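Local coordinates for penicillin-binding protein activator LpoA (Escherichia coli, PDB 6DR3) that activates the peptidoglycan synthase PBP1a from the outer membrane and stimulates its transpeptidase activity, this chain being the amino-terminal domain with TPR-like motifs, at residues Trp175-Arg180 against Lys201-Asn206. Residues are numbered along the deposited sequence; the frame is centred on the assembly and turned at random.
Sequences WLDLQR and KRYPNN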
loop_
_atom_site.group_PDB
_atom_site.type_symbol
_atom_site.label_atom_id
_atom_site.label_comp_id
_atom_site.label_asym_id
_atom_site.label_seq_id
_atom_site.Cartn_x
_atom_site.Cartn_y
_atom_site.Cartn_z
ATOM N N TRP A 175 -4.068 -17.433 -0.865
ATOM C CA TRP A 175 -3.442 -16.946 -2.089
ATOM C C TRP A 175 -2.522 -17.999 -2.690
ATOM O O TRP A 175 -2.521 -18.212 -3.907
ATOM C CB TRP A 175 -2.664 -15.661 -1.812
ATOM C CG TRP A 175 -3.502 -14.419 -1.817
ATOM C CD1 TRP A 175 -3.715 -13.568 -0.771
ATOM C CD2 TRP A 175 -4.238 -13.885 -2.924
ATOM N NE1 TRP A 175 -4.534 -12.536 -1.158
ATOM C CE2 TRP A 175 -4.870 -12.707 -2.476
ATOM C CE3 TRP A 175 -4.423 -14.285 -4.250
ATOM C CZ2 TRP A 175 -5.674 -11.928 -3.305
ATOM C CZ3 TRP A 175 -5.221 -13.511 -5.072
ATOM C CH2 TRP A 175 -5.836 -12.347 -4.597
ATOM N N LEU A 176 -1.725 -18.664 -1.850
ATOM C CA LEU A 176 -0.830 -19.701 -2.349
ATOM C C LEU A 176 -1.605 -20.898 -2.882
ATOM O O LEU A 176 -1.126 -21.586 -3.789
ATOM C CB LEU A 176 0.132 -20.137 -1.244
ATOM C CG LEU A 176 1.100 -19.056 -0.754
ATOM C CD1 LEU A 176 1.895 -19.558 0.439
ATOM C CD2 LEU A 176 2.037 -18.608 -1.868
ATOM N N ASP A 177 -2.797 -21.161 -2.343
ATOM C CA ASP A 177 -3.623 -22.229 -2.890
ATOM C C ASP A 177 -4.104 -21.881 -4.294
ATOM O O ASP A 177 -4.087 -22.732 -5.190
ATOM C CB ASP A 177 -4.810 -22.503 -1.969
ATOM C CG ASP A 177 -5.546 -23.773 -2.339
ATOM O OD1 ASP A 177 -5.116 -24.858 -1.898
ATOM O OD2 ASP A 177 -6.543 -23.688 -3.084
ATOM N N LEU A 178 -4.533 -20.635 -4.509
ATOM C CA LEU A 178 -4.950 -20.226 -5.846
ATOM C C LEU A 178 -3.777 -20.256 -6.814
ATOM O O LEU A 178 -3.937 -20.611 -7.988
ATOM C CB LEU A 178 -5.571 -18.830 -5.801
ATOM C CG LEU A 178 -6.122 -18.282 -7.122
ATOM C CD1 LEU A 178 -7.221 -19.178 -7.677
ATOM C CD2 LEU A 178 -6.636 -16.863 -6.937
ATOM N N GLN A 179 -2.588 -19.875 -6.339
ATOM C CA GLN A 179 -1.380 -20.007 -7.148
ATOM C C GLN A 179 -1.228 -21.433 -7.665
ATOM O O GLN A 179 -0.953 -21.652 -8.850
ATOM C CB GLN A 179 -0.162 -19.598 -6.318
ATOM C CG GLN A 179 1.140 -19.518 -7.097
ATOM C CD GLN A 179 2.333 -19.259 -6.193
ATOM O OE1 GLN A 179 2.469 -19.875 -5.136
ATOM N NE2 GLN A 179 3.196 -18.336 -6.600
ATOM N N ARG A 180 -1.406 -22.420 -6.781
ATOM C CA ARG A 180 -1.290 -23.816 -7.194
ATOM C C ARG A 180 -2.378 -24.190 -8.191
ATOM O O ARG A 180 -2.118 -24.907 -9.164
ATOM C CB ARG A 180 -1.350 -24.733 -5.972
ATOM C CG ARG A 180 -0.026 -24.888 -5.245
ATOM C CD ARG A 180 0.410 -26.345 -5.202
ATOM N NE ARG A 180 0.556 -26.916 -6.539
ATOM C CZ ARG A 180 0.831 -28.195 -6.784
ATOM N NH1 ARG A 180 0.991 -29.050 -5.782
ATOM N NH2 ARG A 180 0.944 -28.621 -8.034
ATOM N N LYS A 201 -14.929 -21.003 -3.030
ATOM C CA LYS A 201 -15.679 -21.667 -1.973
ATOM C C LYS A 201 -14.769 -22.304 -0.930
ATOM O O LYS A 201 -15.244 -22.650 0.156
ATOM C CB LYS A 201 -16.605 -22.725 -2.578
ATOM C CG LYS A 201 -17.818 -22.131 -3.274
ATOM C CD LYS A 201 -18.488 -23.122 -4.212
ATOM C CE LYS A 201 -19.809 -22.572 -4.733
ATOM N NZ LYS A 201 -20.344 -23.354 -5.883
ATOM N N ARG A 202 -13.480 -22.466 -1.236
ATOM C CA ARG A 202 -12.525 -22.935 -0.237
ATOM C C ARG A 202 -12.103 -21.811 0.699
ATOM O O ARG A 202 -12.005 -22.015 1.914
ATOM C CB ARG A 202 -11.287 -23.522 -0.917
ATOM C CG ARG A 202 -11.385 -24.991 -1.261
ATOM C CD ARG A 202 -9.995 -25.602 -1.374
ATOM N NE ARG A 202 -9.196 -25.003 -2.436
ATOM C CZ ARG A 202 -9.361 -25.246 -3.733
ATOM N NH1 ARG A 202 -10.314 -26.070 -4.148
ATOM N NH2 ARG A 202 -8.573 -24.655 -4.620
ATOM N N TYR A 203 -11.844 -20.626 0.151
ATOM C CA TYR A 203 -11.369 -19.476 0.917
ATOM C C TYR A 203 -12.298 -18.300 0.641
ATOM O O TYR A 203 -11.897 -17.300 0.034
ATOM C CB TYR A 203 -9.922 -19.143 0.557
ATOM C CG TYR A 203 -8.935 -20.234 0.922
ATOM C CD1 TYR A 203 -8.413 -20.325 2.206
ATOM C CD2 TYR A 203 -8.527 -21.171 -0.018
ATOM C CE1 TYR A 203 -7.514 -21.318 2.543
ATOM C CE2 TYR A 203 -7.626 -22.170 0.312
ATOM C CZ TYR A 203 -7.124 -22.238 1.594
ATOM O OH TYR A 203 -6.226 -23.225 1.931
ATOM N N PRO A 204 -13.555 -18.391 1.076
ATOM C CA PRO A 204 -14.514 -17.315 0.776
ATOM C C PRO A 204 -14.162 -15.982 1.414
ATOM O O PRO A 204 -14.670 -14.947 0.965
ATOM C CB PRO A 204 -15.839 -17.865 1.321
ATOM C CG PRO A 204 -15.435 -18.841 2.377
ATOM C CD PRO A 204 -14.164 -19.463 1.883
ATOM N N ASN A 205 -13.316 -15.969 2.444
ATOM C CA ASN A 205 -12.907 -14.720 3.074
ATOM C C ASN A 205 -11.744 -14.048 2.357
ATOM O O ASN A 205 -11.472 -12.872 2.622
ATOM C CB ASN A 205 -12.522 -14.967 4.535
ATOM C CG ASN A 205 -12.261 -13.678 5.294
ATOM O OD1 ASN A 205 -12.900 -12.656 5.041
ATOM N ND2 ASN A 205 -11.311 -13.717 6.222
ATOM N N ASN A 206 -11.057 -14.752 1.466
ATOM C CA ASN A 206 -9.913 -14.167 0.785
ATOM C C ASN A 206 -10.367 -12.980 -0.057
ATOM O O ASN A 206 -11.375 -13.085 -0.775
ATOM C CB ASN A 206 -9.228 -15.212 -0.095
ATOM C CG ASN A 206 -7.893 -14.736 -0.633
ATOM O OD1 ASN A 206 -7.834 -13.977 -1.601
ATOM N ND2 ASN A 206 -6.811 -15.185 -0.007
HETATM O O HOH W 1 -4.794 -25.010 0.704
#
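W175 and N206 make the tight, buried half of this contact between helix 170-185 and the end of helix 189-202 with the turn that follows it. The amide of N206 stands steeply on one face of the indole, the two planes 77° apart. Its OD1 lies above the rim of the ring, 3.3 Å from CE2 of W175, while N206 ND2 sits over the pyrrole side, 3.6 Å from W175 CD1. The polar end of N206 has a further task: as N-cap of helix 207-210 it accepts a hydrogen bond at OD1 from the backbone N of G208. A type I turn, Y203 to N206, brings the chain from one helix to the next, and I145, T148 and L152 of helix 138-153 pack against the same indole.

The looser half faces solvent and is polar. D177 turns its carboxylate across to R202 with CG anti to the backbone N (chi1 -169°). One oxygen, D177 OD2, takes both links of the salt bridge: R202 NH2 approaches at 2.7 Å, nearly along the C-O axis, and R202 NE adds a weak bond at 3.0 Å. The acceptor lies at the guanidinium edge, although the carboxylate and guanidinium planes are inclined by 66°. Beside it, D177 CB rests 3.6 Å from CE2 of the Y203 ring. A water bridges the two residues, donating to D177 OD1 and hydrogen-bonded to Y203 OH, 2.6 Å from each.

The aspartate is thus gripped at both oxygens, by an arginine and a water, which should help to keep it ionised, whereas the asparagine combines a helix cap with aromatic packing; together they tie the end of helix 189-202 and the turn after it to helix 170-185 of this helical domain.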